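Local coordinates for protein phosphoribosylaminoimidazole-succinocarboxamide synthase (Pyrococcus horikoshii, PDB 4O7Z) that catalyses the ATP-dependent joining of L-aspartate to 5-amino-1-(5-phosphoribosyl)imidazole-4-carboxylate (CAIR), a step in de novo purine biosynthesis, at residues Leu88-Arg93 against Leu176-Asp181; Gly98-Arg103 against Ile116-Tyr121; Arg93-Gly98 against Gly109-Glu114; Ala31-Gly36 against Val212-Lys217. All coordinates share one frame; numbering follows the deposited sequence.

Contact 1. Residues Leu88-Arg93 against Leu176-Asp181; sequences LEVVVR and LEFGKD. With 5GP (guanosine-5'-monophosphate), chain B.
The carbonyl oxygen Leu176 O is approached by two neighbours on the facing strand. Val90 N donates a hydrogen bond of 2.8 Å to Leu176 O, and Glu89 CA brings a C-H to the same oxygen. Leu176 N returns a bond to Val90 O, also 2.8 Å. Val90 and Leu176 therefore form a hydrogen-bonded pair where strands 84-93 and 169-180 run antiparallel in the large sheet. Past this pair the strands part, and a water bridges them: it donates to Leu88 O and accepts from Phe178 N. On the apolar face, the Val90 methyl CG2 meets the edge of the Phe178 ring, 3.9 Å from CE2, and the two side chains cross at about a right angle. Ile149 and Ile152 of helix 143-165 pack on this face.

On the other face, Glu89 and Glu177 lie side by side, with OE1 of Glu89 4.1 Å from OE2 of Glu177. Lys122 and Lys175 form salt bridges with Glu177, which probably eases the repulsion. Farther along the strand, Arg93 is bent at chi3 (72°) and sends its guanidinium to the GMP phosphate. Glu118 forms a salt bridge with its NH1. Replacing Arg93 with an alanine would probably leave the phosphate without two donors and Glu118 without its charged mate. Arg93 NH1 bonds GMP O1P at 3.0 Å, while Arg93 NH2 reaches GMP O2P at 2.6 Å.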
# COMPACT_ATOMS: atom_id res chain seq x y z
N LEU A 88 7.70 8.70 7.68
CA LEU A 88 7.64 7.37 7.07
C LEU A 88 8.34 6.34 7.93
O LEU A 88 9.25 6.65 8.70
CB LEU A 88 8.34 7.35 5.71
CG LEU A 88 7.83 8.28 4.60
CD1 LEU A 88 8.90 8.35 3.51
CD2 LEU A 88 6.50 7.76 4.06
N GLU A 89 7.90 5.10 7.78
CA GLU A 89 8.68 3.96 8.19
C GLU A 89 8.84 3.18 6.92
O GLU A 89 7.86 2.95 6.20
CB GLU A 89 7.93 3.14 9.23
CG GLU A 89 7.71 3.90 10.53
CD GLU A 89 6.75 3.17 11.44
OE1 GLU A 89 6.84 3.37 12.66
OE2 GLU A 89 5.90 2.39 10.93
N VAL A 90 10.09 2.83 6.62
CA VAL A 90 10.43 2.18 5.36
C VAL A 90 10.83 0.75 5.67
O VAL A 90 11.82 0.52 6.36
CB VAL A 90 11.58 2.91 4.64
CG1 VAL A 90 11.89 2.24 3.30
CG2 VAL A 90 11.21 4.38 4.43
N VAL A 91 10.06 -0.20 5.15
CA VAL A 91 10.27 -1.59 5.50
C VAL A 91 10.87 -2.36 4.31
O VAL A 91 10.33 -2.34 3.21
CB VAL A 91 8.97 -2.25 6.05
CG1 VAL A 91 9.18 -3.74 6.29
CG2 VAL A 91 8.54 -1.59 7.36
N VAL A 92 12.00 -3.01 4.53
CA VAL A 92 12.59 -3.93 3.54
C VAL A 92 12.37 -5.39 3.99
O VAL A 92 12.59 -5.72 5.13
CB VAL A 92 14.08 -3.61 3.30
CG1 VAL A 92 14.61 -4.39 2.10
CG2 VAL A 92 14.27 -2.12 3.08
N ARG A 93 11.90 -6.24 3.08
CA ARG A 93 11.54 -7.63 3.38
C ARG A 93 12.26 -8.59 2.41
O ARG A 93 12.17 -8.44 1.19
CB ARG A 93 10.01 -7.80 3.34
CG ARG A 93 9.26 -6.54 3.82
CD ARG A 93 7.76 -6.74 4.07
NE ARG A 93 7.54 -7.53 5.27
CZ ARG A 93 6.80 -7.20 6.33
NH1 ARG A 93 6.13 -6.03 6.39
NH2 ARG A 93 6.73 -8.06 7.34
N LEU A 176 13.39 1.06 8.60
CA LEU A 176 14.20 2.26 8.60
C LEU A 176 13.38 3.54 8.66
O LEU A 176 12.24 3.59 8.20
CB LEU A 176 15.05 2.34 7.32
CG LEU A 176 16.06 1.22 7.05
CD1 LEU A 176 16.67 1.48 5.68
CD2 LEU A 176 17.13 1.09 8.13
N GLU A 177 14.00 4.59 9.18
CA GLU A 177 13.42 5.93 9.08
C GLU A 177 14.48 6.88 8.57
O GLU A 177 15.67 6.58 8.65
CB GLU A 177 12.86 6.36 10.44
CG GLU A 177 11.74 5.43 10.93
CD GLU A 177 11.12 5.85 12.25
OE1 GLU A 177 11.18 7.04 12.59
OE2 GLU A 177 10.58 4.98 12.97
N PHE A 178 14.06 8.03 8.06
CA PHE A 178 14.95 8.92 7.33
C PHE A 178 14.55 10.35 7.59
O PHE A 178 13.41 10.63 7.91
CB PHE A 178 14.80 8.72 5.80
CG PHE A 178 15.34 7.42 5.29
CD1 PHE A 178 16.65 7.33 4.83
CD2 PHE A 178 14.53 6.28 5.21
CE1 PHE A 178 17.16 6.14 4.31
CE2 PHE A 178 15.02 5.08 4.71
CZ PHE A 178 16.33 5.01 4.26
N GLY A 179 15.51 11.25 7.40
CA GLY A 179 15.23 12.67 7.44
C GLY A 179 16.11 13.39 6.43
O GLY A 179 17.00 12.79 5.83
N LYS A 180 15.87 14.68 6.30
CA LYS A 180 16.64 15.53 5.41
C LYS A 180 17.54 16.48 6.23
O LYS A 180 17.08 17.12 7.17
CB LYS A 180 15.67 16.26 4.49
CG LYS A 180 16.27 17.33 3.60
CD LYS A 180 15.67 17.30 2.19
CE LYS A 180 14.17 17.48 2.13
NZ LYS A 180 13.73 17.40 0.70
N ASP A 181 18.83 16.53 5.90
CA ASP A 181 19.75 17.46 6.56
C ASP A 181 19.68 18.83 5.91
O ASP A 181 18.91 19.05 4.96
CB ASP A 181 21.19 16.92 6.59
CG ASP A 181 21.81 16.82 5.22
OD1 ASP A 181 21.40 17.52 4.26
OD2 ASP A 181 22.75 16.03 5.09
P 5GP B . 5.64 -5.99 10.10
O1P 5GP B . 5.02 -5.16 9.01
O2P 5GP B . 5.83 -7.44 9.74
O3P 5GP B . 5.03 -5.79 11.46
O5' 5GP B . 7.12 -5.40 10.30
C5' 5GP B . 8.18 -5.58 9.35
C4' 5GP B . 9.55 -5.29 9.96
O4' 5GP B . 9.70 -3.91 10.30
C3' 5GP B . 9.80 -6.06 11.25
O3' 5GP B . 11.19 -6.37 11.32
C2' 5GP B . 9.49 -5.09 12.36
O2' 5GP B . 10.30 -5.42 13.50
C1' 5GP B . 9.81 -3.74 11.72
N9 5GP B . 8.82 -2.74 12.17
C8 5GP B . 7.75 -2.26 11.47
N7 5GP B . 7.05 -1.37 12.21
C5 5GP B . 7.67 -1.26 13.40
C6 5GP B . 7.45 -0.48 14.65
O6 5GP B . 6.49 0.30 14.74
N1 5GP B . 8.32 -0.66 15.67
C2 5GP B . 9.37 -1.50 15.59
N2 5GP B . 10.21 -1.62 16.66
N3 5GP B . 9.63 -2.25 14.47
C4 5GP B . 8.83 -2.16 13.38
O HOH W 1 11.25 8.50 7.92

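Contact 2. Residues Gly98-Arg103 against Ile116-Tyr121; sequences GSLKKR and IVELYY. With 5GP (guanosine-5'-monophosphate), chain B; ACT (acetate ion), chain D.
Leu100 turns CG away from its backbone N (chi1 -172°), while Ile116 holds CG1 opposite its carbonyl carbon, beside its own N (chi1 -68°). These torsions bring the two side chains tip to tip, with Leu100 CD2 4.1 Å from Ile116 CD1. The contact joins the phosphate-binding loop after strand 84-93, which makes a helix-like turn at Ser99-Lys102, to strand 111-121. The turn is held by backbone bonds three residues apart, such as Arg103 N to Leu100 O.

Its first residues face the GMP phosphate. Ser99 N donates to GMP O2P at 2.9 Å, and Ser99 OG donates to GMP O1P at 2.7 Å. Gly98 has a positive phi, and a side chain there would run into O2P.

A water sits between turn and strand. It accepts from Arg103 NE at 2.8 Å, in the guanidinium plane, and donates to Ser99 OG and to Glu118 OE2. The position of Glu118 OE2 is doubtful, and with it that last bond. Arg103 and Glu118 run alongside in opposing senses, their flat groups nearly perpendicular. Arg103 NH1 binds an acetate, probably from the crystallisation liquor, and also Met130 O of the second subunit. An alanine in place of Arg103 would probably deprive the bridging water of its donor and remove this link to the second subunit.

Tyr120 rises on the same face of the strand as Glu118. Its hydroxyl donates to Glu118 OE1 at 2.6 Å, meeting the carboxylate from above its plane.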
# COMPACT_ATOMS: atom_id res chain seq x y z
N GLY A 98 5.54 -11.79 9.62
CA GLY A 98 4.72 -10.66 10.12
C GLY A 98 3.55 -10.24 9.24
O GLY A 98 2.80 -11.07 8.74
N SER A 99 3.40 -8.94 9.04
CA SER A 99 2.22 -8.43 8.29
C SER A 99 2.17 -8.85 6.82
O SER A 99 1.11 -8.81 6.20
CB SER A 99 2.12 -6.89 8.40
OG SER A 99 3.06 -6.28 7.52
N LEU A 100 3.30 -9.23 6.26
CA LEU A 100 3.36 -9.64 4.85
C LEU A 100 2.52 -10.90 4.55
O LEU A 100 2.00 -11.07 3.44
CB LEU A 100 4.81 -9.79 4.40
CG LEU A 100 5.03 -10.03 2.90
CD1 LEU A 100 4.47 -8.89 2.04
CD2 LEU A 100 6.50 -10.26 2.61
N LYS A 101 2.38 -11.76 5.56
CA LYS A 101 1.52 -12.94 5.46
C LYS A 101 0.05 -12.59 5.15
O LYS A 101 -0.65 -13.43 4.59
CB LYS A 101 1.62 -13.77 6.75
CG LYS A 101 2.99 -14.39 6.96
CD LYS A 101 2.95 -15.42 8.09
CE LYS A 101 2.51 -14.79 9.41
NZ LYS A 101 3.09 -15.50 10.58
N LYS A 102 -0.38 -11.38 5.51
CA LYS A 102 -1.75 -10.89 5.28
C LYS A 102 -1.89 -10.14 3.97
O LYS A 102 -3.00 -9.77 3.57
CB LYS A 102 -2.20 -9.94 6.41
CG LYS A 102 -2.15 -10.52 7.83
CD LYS A 102 -2.52 -9.45 8.86
N ARG A 103 -0.77 -9.89 3.30
CA ARG A 103 -0.80 -9.12 2.06
C ARG A 103 -0.52 -10.01 0.84
O ARG A 103 -0.95 -9.69 -0.27
CB ARG A 103 0.24 -8.01 2.15
CG ARG A 103 -0.21 -6.67 1.62
CD ARG A 103 0.83 -5.61 1.95
NE ARG A 103 0.71 -5.07 3.31
CZ ARG A 103 -0.29 -4.28 3.73
NH1 ARG A 103 -1.31 -3.96 2.93
NH2 ARG A 103 -0.29 -3.82 4.98
N ILE A 116 11.29 -6.81 -1.03
CA ILE A 116 10.10 -5.96 -1.06
C ILE A 116 10.36 -4.71 -0.23
O ILE A 116 10.90 -4.81 0.88
CB ILE A 116 8.85 -6.71 -0.56
CG1 ILE A 116 8.47 -7.82 -1.55
CG2 ILE A 116 7.66 -5.77 -0.40
CD1 ILE A 116 7.37 -8.73 -1.04
N VAL A 117 10.01 -3.54 -0.76
CA VAL A 117 10.06 -2.30 0.05
C VAL A 117 8.61 -1.82 0.25
O VAL A 117 7.85 -1.69 -0.72
CB VAL A 117 10.90 -1.17 -0.61
CG1 VAL A 117 10.99 0.07 0.28
CG2 VAL A 117 12.31 -1.64 -0.95
N GLU A 118 8.25 -1.58 1.50
CA GLU A 118 6.93 -1.04 1.85
C GLU A 118 7.06 0.29 2.59
O GLU A 118 7.94 0.46 3.45
CB GLU A 118 6.14 -2.02 2.72
CG GLU A 118 6.08 -3.43 2.13
CD GLU A 118 5.43 -4.43 3.06
OE1 GLU A 118 5.51 -4.27 4.30
OE2 GLU A 118 4.83 -5.40 2.55
N LEU A 119 6.18 1.23 2.24
CA LEU A 119 6.18 2.54 2.89
C LEU A 119 5.00 2.60 3.84
O LEU A 119 3.89 2.24 3.46
CB LEU A 119 6.07 3.67 1.86
CG LEU A 119 7.18 3.66 0.79
CD1 LEU A 119 6.87 4.66 -0.31
CD2 LEU A 119 8.56 3.91 1.40
N TYR A 120 5.24 3.08 5.06
CA TYR A 120 4.18 3.27 6.05
C TYR A 120 4.17 4.74 6.47
O TYR A 120 5.20 5.34 6.71
CB TYR A 120 4.36 2.34 7.26
CG TYR A 120 4.16 0.89 6.90
CD1 TYR A 120 2.89 0.27 6.97
CD2 TYR A 120 5.23 0.14 6.43
CE1 TYR A 120 2.72 -1.07 6.60
CE2 TYR A 120 5.07 -1.19 6.08
CZ TYR A 120 3.83 -1.78 6.14
OH TYR A 120 3.77 -3.11 5.77
N TYR A 121 2.98 5.32 6.54
CA TYR A 121 2.87 6.68 7.00
C TYR A 121 2.88 6.66 8.55
O TYR A 121 2.04 6.02 9.15
CB TYR A 121 1.60 7.30 6.39
CG TYR A 121 1.16 8.64 6.95
CD1 TYR A 121 2.08 9.65 7.23
CD2 TYR A 121 -0.19 8.90 7.16
CE1 TYR A 121 1.67 10.88 7.74
CE2 TYR A 121 -0.62 10.13 7.66
CZ TYR A 121 0.32 11.11 7.95
OH TYR A 121 -0.10 12.31 8.44
P 5GP B . 5.64 -5.99 10.10
O1P 5GP B . 5.02 -5.16 9.01
O2P 5GP B . 5.83 -7.44 9.74
O3P 5GP B . 5.03 -5.79 11.46
O5' 5GP B . 7.12 -5.40 10.30
C5' 5GP B . 8.18 -5.58 9.35
C4' 5GP B . 9.55 -5.29 9.96
O4' 5GP B . 9.70 -3.91 10.30
C3' 5GP B . 9.80 -6.06 11.25
O3' 5GP B . 11.19 -6.37 11.32
C2' 5GP B . 9.49 -5.09 12.36
O2' 5GP B . 10.30 -5.42 13.50
C1' 5GP B . 9.81 -3.74 11.72
N9 5GP B . 8.82 -2.74 12.17
C8 5GP B . 7.75 -2.26 11.47
N7 5GP B . 7.05 -1.37 12.21
C5 5GP B . 7.67 -1.26 13.40
C6 5GP B . 7.45 -0.48 14.65
O6 5GP B . 6.49 0.30 14.74
N1 5GP B . 8.32 -0.66 15.67
C2 5GP B . 9.37 -1.50 15.59
N2 5GP B . 10.21 -1.62 16.66
N3 5GP B . 9.63 -2.25 14.47
C4 5GP B . 8.83 -2.16 13.38
C ACT D . -5.00 -2.41 3.38
O ACT D . -5.77 -2.63 2.43
OXT ACT D . -3.76 -2.33 3.21
CH3 ACT D . -5.57 -2.23 4.76
O HOH W 2 2.88 -6.26 4.61

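Contact 3. Residues Arg93-Gly98 against Gly109-Glu114. With 5GP (guanosine-5'-monophosphate), chain B.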
# COMPACT_ATOMS: atom_id res chain seq x y z
N ARG A 93 11.90 -6.24 3.08
CA ARG A 93 11.54 -7.63 3.38
C ARG A 93 12.26 -8.59 2.41
O ARG A 93 12.17 -8.44 1.19
CB ARG A 93 10.01 -7.80 3.34
CG ARG A 93 9.26 -6.54 3.82
CD ARG A 93 7.76 -6.74 4.07
NE ARG A 93 7.54 -7.53 5.27
CZ ARG A 93 6.80 -7.20 6.33
NH1 ARG A 93 6.13 -6.03 6.39
NH2 ARG A 93 6.73 -8.06 7.34
N ASN A 94 13.01 -9.55 2.97
CA ASN A 94 13.71 -10.60 2.21
C ASN A 94 13.04 -11.97 2.35
O ASN A 94 13.08 -12.80 1.42
CB ASN A 94 15.17 -10.73 2.69
CG ASN A 94 15.96 -9.44 2.54
OD1 ASN A 94 15.96 -8.83 1.47
ND2 ASN A 94 16.63 -9.02 3.60
N VAL A 95 12.44 -12.19 3.52
CA VAL A 95 11.75 -13.42 3.88
C VAL A 95 10.35 -13.09 4.41
O VAL A 95 10.16 -12.10 5.14
CB VAL A 95 12.57 -14.23 4.91
CG1 VAL A 95 11.78 -15.41 5.45
CG2 VAL A 95 13.86 -14.73 4.26
N VAL A 96 9.35 -13.87 4.01
CA VAL A 96 7.98 -13.64 4.42
C VAL A 96 7.85 -13.88 5.94
O VAL A 96 8.23 -14.95 6.48
CB VAL A 96 7.02 -14.51 3.59
CG1 VAL A 96 5.59 -14.43 4.10
CG2 VAL A 96 7.06 -14.09 2.12
N ALA A 97 7.36 -12.85 6.64
CA ALA A 97 7.08 -12.91 8.09
C ALA A 97 6.17 -11.74 8.46
O ALA A 97 6.02 -10.80 7.68
CB ALA A 97 8.38 -12.87 8.90
N GLY A 98 5.54 -11.79 9.62
CA GLY A 98 4.72 -10.66 10.12
C GLY A 98 3.55 -10.24 9.24
O GLY A 98 2.80 -11.07 8.74
N GLY A 109 8.59 -17.80 6.19
CA GLY A 109 9.84 -18.46 5.84
C GLY A 109 10.08 -18.44 4.36
O GLY A 109 11.20 -18.61 3.90
N TYR A 110 9.02 -18.23 3.59
CA TYR A 110 9.15 -18.07 2.15
C TYR A 110 10.26 -17.04 1.79
O TYR A 110 10.25 -15.89 2.26
CB TYR A 110 7.80 -17.65 1.57
CG TYR A 110 7.70 -17.69 0.07
CD1 TYR A 110 7.16 -18.80 -0.59
CD2 TYR A 110 8.11 -16.60 -0.69
CE1 TYR A 110 7.05 -18.83 -1.98
CE2 TYR A 110 8.01 -16.61 -2.07
CZ TYR A 110 7.48 -17.72 -2.72
OH TYR A 110 7.40 -17.67 -4.08
N GLU A 111 11.21 -17.48 0.97
CA GLU A 111 12.27 -16.61 0.49
C GLU A 111 11.83 -15.83 -0.75
O GLU A 111 11.62 -16.42 -1.80
CB GLU A 111 13.54 -17.44 0.21
CG GLU A 111 14.71 -16.61 -0.31
CD GLU A 111 16.04 -17.10 0.23
OE1 GLU A 111 16.23 -17.11 1.47
OE2 GLU A 111 16.90 -17.46 -0.59
N LEU A 112 11.69 -14.51 -0.62
CA LEU A 112 11.26 -13.69 -1.77
C LEU A 112 12.27 -13.72 -2.93
O LEU A 112 13.48 -13.75 -2.68
CB LEU A 112 10.98 -12.23 -1.35
CG LEU A 112 9.89 -12.14 -0.28
CD1 LEU A 112 9.95 -10.82 0.49
CD2 LEU A 112 8.51 -12.36 -0.91
N PRO A 113 11.78 -13.71 -4.19
CA PRO A 113 12.71 -13.71 -5.33
C PRO A 113 13.54 -12.42 -5.38
O PRO A 113 14.68 -12.43 -5.85
CB PRO A 113 11.79 -13.85 -6.56
CG PRO A 113 10.43 -13.37 -6.11
CD PRO A 113 10.36 -13.60 -4.61
N GLU A 114 12.98 -11.33 -4.87
CA GLU A 114 13.73 -10.09 -4.69
C GLU A 114 13.15 -9.27 -3.51
O GLU A 114 11.98 -9.48 -3.14
CB GLU A 114 13.77 -9.26 -5.99
CG GLU A 114 12.45 -8.58 -6.38
CD GLU A 114 11.68 -9.32 -7.45
OE1 GLU A 114 10.71 -10.04 -7.11
OE2 GLU A 114 12.05 -9.19 -8.64
P 5GP B . 5.64 -5.99 10.10
O1P 5GP B . 5.02 -5.16 9.01
O2P 5GP B . 5.83 -7.44 9.74
O3P 5GP B . 5.03 -5.79 11.46
O5' 5GP B . 7.12 -5.40 10.30
C5' 5GP B . 8.18 -5.58 9.35
C4' 5GP B . 9.55 -5.29 9.96
O4' 5GP B . 9.70 -3.91 10.30
C3' 5GP B . 9.80 -6.06 11.25
O3' 5GP B . 11.19 -6.37 11.32
C2' 5GP B . 9.49 -5.09 12.36
O2' 5GP B . 10.30 -5.42 13.50
C1' 5GP B . 9.81 -3.74 11.72
N9 5GP B . 8.82 -2.74 12.17
C8 5GP B . 7.75 -2.26 11.47
N7 5GP B . 7.05 -1.37 12.21
C5 5GP B . 7.67 -1.26 13.40
C6 5GP B . 7.45 -0.48 14.65
O6 5GP B . 6.49 0.30 14.74
N1 5GP B . 8.32 -0.66 15.67
C2 5GP B . 9.37 -1.50 15.59
N2 5GP B . 10.21 -1.62 16.66
N3 5GP B . 9.63 -2.25 14.47
C4 5GP B . 8.83 -2.16 13.38
O HOH W 3 14.98 -12.64 -1.07
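A short antiparallel ladder draws together the two ends of the loop that links strands 84-93 and 111-121. Val95 and Glu111 form a non-hydrogen-bonded pair, and backbone bonds lie on either side of it. Val96 N donates to Tyr110 O at 2.8 Å, and Leu112 N donates to Asn94 O at 3.0 Å. Gly109 N adds a third bond, to Val96 O at 2.9 Å. Tyr110 O also receives a C-H contact from Val95 CA. A water donates to both Asn94 O and Leu112 O and so joins the strands at the far end.

The chain turns a corner at Asn94, whose CB is directed away from residues 109-114. Its amide nitrogen bonds Leu171 O and Asn157 OD1, which ties the corner to the body of the domain.

Apolar groups fill in beside the ladder. Val96 has CG2 anti to its carbonyl carbon, which places this methyl 3.7 Å from Tyr110 CB and 3.8 Å from Leu112 CD2. Tyr110 CD2 still touches this methyl, while the hydroxyl end extends away. The other leucine methyl, Leu112 CD1, lies against the backbone oxygen Arg93 O, and Leu100 covers the same leucine. At the backbone angles of Gly109 a side chain would be jammed against the preceding carbonyl.

All three direct hydrogen bonds between the segments join backbone atoms, so they need no side-chain polar group, although the backbone shape at Gly109 calls for glycine. The pairing probably helps keep Ala97 and Gly98, which follow it, beside the bound phosphate.

Contact 4. Residues Ala31-Gly36 against Val212-Lys217; sequences ATAFDG and VFRFDK. With 5GP (guanosine-5'-monophosphate), chain B; PO4 (phosphate ion), chain C.
The broad Phe213 ring rests on a shallow seat made by two small alanines on strand 30-33, one arm of a two-stranded antiparallel hairpin. Ala31 CB sits over a face of the ring, 4.0 Å from Phe213 CE2. Ala33 CB meets the same CE2 obliquely at 3.8 Å, and the Thr32 backbone carbon lies at the ring edge. Phe213 belongs to the short helix 211-214 and turns CG away from its backbone N (chi1 165°), toward the strand. Lys38 makes a cation-pi contact with this ring.

Beyond the strand, Phe34 reaches over the end of the helix. Its rim fits into the angle between Arg214 O, 3.3 Å from Phe34 CE2, and the Phe215 ring. The two rings form an offset edge-to-face pair, planes at 62°. Arg214 CB also lies over that face of Phe215, near its rim.

Arg214 runs extended between these aromatic contacts, its CG against Ala33 CB. Its guanidinium enters the ligand pocket, where a phosphate ion, probably from the crystallisation liquor, rests beside the GMP. Lys210 also holds this ion. Arg214 NE bonds phosphate O2 at 3.1 Å. Arg214 NH1 bonds phosphate O3 at 2.6 Å. A second bond runs from Arg214 NH1 to the ribose hydroxyl GMP O2' at 3.1 Å.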
# COMPACT_ATOMS: atom_id res chain seq x y z
N ALA A 31 9.77 -1.90 26.27
CA ALA A 31 9.34 -2.40 24.97
C ALA A 31 7.81 -2.42 24.90
O ALA A 31 7.13 -2.66 25.91
CB ALA A 31 9.91 -3.79 24.71
N THR A 32 7.27 -2.10 23.72
CA THR A 32 5.83 -2.19 23.45
C THR A 32 5.59 -2.96 22.17
O THR A 32 6.46 -3.04 21.30
CB THR A 32 5.12 -0.81 23.34
OG1 THR A 32 5.62 -0.11 22.19
CG2 THR A 32 5.34 0.04 24.58
N ALA A 33 4.40 -3.54 22.05
CA ALA A 33 4.03 -4.24 20.85
C ALA A 33 2.54 -4.06 20.65
O ALA A 33 1.85 -3.54 21.54
CB ALA A 33 4.39 -5.72 20.95
N PHE A 34 2.08 -4.47 19.48
CA PHE A 34 0.66 -4.48 19.16
C PHE A 34 -0.01 -3.15 19.51
O PHE A 34 -0.90 -3.07 20.36
CB PHE A 34 -0.02 -5.67 19.85
CG PHE A 34 0.67 -6.99 19.59
CD1 PHE A 34 0.80 -7.49 18.29
CD2 PHE A 34 1.18 -7.74 20.65
CE1 PHE A 34 1.44 -8.70 18.05
CE2 PHE A 34 1.81 -8.96 20.42
CZ PHE A 34 1.94 -9.44 19.12
N ASP A 35 0.48 -2.09 18.86
CA ASP A 35 -0.09 -0.76 19.02
C ASP A 35 -0.04 -0.30 20.48
O ASP A 35 -0.89 0.47 20.93
CB ASP A 35 -1.55 -0.78 18.53
CG ASP A 35 -1.85 0.36 17.59
OD1 ASP A 35 -1.30 0.36 16.46
OD2 ASP A 35 -2.66 1.23 17.98
N GLY A 36 0.95 -0.79 21.23
CA GLY A 36 1.11 -0.42 22.64
C GLY A 36 0.09 -1.06 23.58
O GLY A 36 -0.16 -0.55 24.67
N VAL A 212 10.50 -12.47 19.83
CA VAL A 212 10.63 -13.20 21.09
C VAL A 212 9.72 -12.58 22.17
O VAL A 212 9.04 -13.30 22.90
CB VAL A 212 12.10 -13.21 21.57
CG1 VAL A 212 12.23 -13.88 22.94
CG2 VAL A 212 12.96 -13.93 20.53
N PHE A 213 9.70 -11.25 22.24
CA PHE A 213 8.75 -10.54 23.10
C PHE A 213 7.35 -10.56 22.50
O PHE A 213 6.39 -10.90 23.18
CB PHE A 213 9.26 -9.12 23.39
CG PHE A 213 8.22 -8.18 23.95
CD1 PHE A 213 7.67 -8.38 25.23
CD2 PHE A 213 7.82 -7.06 23.23
CE1 PHE A 213 6.74 -7.50 25.75
CE2 PHE A 213 6.89 -6.17 23.76
CZ PHE A 213 6.35 -6.39 25.01
N ARG A 214 7.22 -10.22 21.21
CA ARG A 214 5.89 -10.14 20.59
C ARG A 214 5.06 -11.42 20.80
O ARG A 214 3.92 -11.36 21.26
CB ARG A 214 5.97 -9.83 19.09
CG ARG A 214 6.34 -8.41 18.74
CD ARG A 214 6.28 -8.21 17.24
NE ARG A 214 6.78 -6.90 16.83
CZ ARG A 214 7.94 -6.68 16.21
NH1 ARG A 214 8.28 -5.43 15.91
NH2 ARG A 214 8.76 -7.68 15.89
N PHE A 215 5.64 -12.57 20.46
CA PHE A 215 4.87 -13.80 20.46
C PHE A 215 5.27 -14.78 21.55
O PHE A 215 5.04 -15.99 21.43
CB PHE A 215 4.87 -14.42 19.06
CG PHE A 215 4.26 -13.52 18.01
CD1 PHE A 215 2.90 -13.23 18.03
CD2 PHE A 215 5.06 -12.95 17.03
CE1 PHE A 215 2.35 -12.38 17.08
CE2 PHE A 215 4.51 -12.11 16.08
CZ PHE A 215 3.16 -11.83 16.10
N ASP A 216 5.86 -14.25 22.63
CA ASP A 216 6.27 -15.04 23.80
C ASP A 216 6.99 -16.31 23.36
O ASP A 216 6.45 -17.41 23.44
CB ASP A 216 5.05 -15.37 24.69
CG ASP A 216 4.38 -14.13 25.24
OD1 ASP A 216 5.09 -13.27 25.81
OD2 ASP A 216 3.15 -13.99 25.08
N LYS A 217 8.22 -16.15 22.90
CA LYS A 217 8.96 -17.25 22.32
C LYS A 217 10.09 -17.73 23.20
O LYS A 217 10.79 -18.68 22.87
CB LYS A 217 9.52 -16.85 20.96
CG LYS A 217 8.51 -16.91 19.84
CD LYS A 217 9.24 -17.04 18.52
CE LYS A 217 8.27 -16.98 17.36
NZ LYS A 217 9.02 -16.51 16.17
P 5GP B . 5.64 -5.99 10.10
O1P 5GP B . 5.02 -5.16 9.01
O2P 5GP B . 5.83 -7.44 9.74
O3P 5GP B . 5.03 -5.79 11.46
O5' 5GP B . 7.12 -5.40 10.30
C5' 5GP B . 8.18 -5.58 9.35
C4' 5GP B . 9.55 -5.29 9.96
O4' 5GP B . 9.70 -3.91 10.30
C3' 5GP B . 9.80 -6.06 11.25
O3' 5GP B . 11.19 -6.37 11.32
C2' 5GP B . 9.49 -5.09 12.36
O2' 5GP B . 10.30 -5.42 13.50
C1' 5GP B . 9.81 -3.74 11.72
N9 5GP B . 8.82 -2.74 12.17
C8 5GP B . 7.75 -2.26 11.47
N7 5GP B . 7.05 -1.37 12.21
C5 5GP B . 7.67 -1.26 13.40
C6 5GP B . 7.45 -0.48 14.65
O6 5GP B . 6.49 0.30 14.74
N1 5GP B . 8.32 -0.66 15.67
C2 5GP B . 9.37 -1.50 15.59
N2 5GP B . 10.21 -1.62 16.66
N3 5GP B . 9.63 -2.25 14.47
C4 5GP B . 8.83 -2.16 13.38
P PO4 C . 5.49 -3.27 17.18
O1 PO4 C . 4.85 -2.66 15.97
O2 PO4 C . 4.83 -4.62 17.42
O3 PO4 C . 6.98 -3.40 16.96
O4 PO4 C . 5.30 -2.38 18.39

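In the fold
The four contacts all touch the bound GMP, which probably occupies the site of the ribonucleotide substrate. Contacts 1, 2 and 3 share the six-stranded antiparallel sheet. Strand 84-93 lies between strands 169-180 and 111-121 there, and Arg93 serves both contact 1 and contact 3. Contacts 2 and 3 have centres about 11 Å apart, share Gly98, and alternate along the chain. The chain passes 31-36, then 88-93, the loop and strand of contacts 3 and 2, then 176-181 and 212-217. Contact 4 thus brackets the rest. Its centre is about 22 Å from that of contact 1. The pocket is built from distant parts of the sequence.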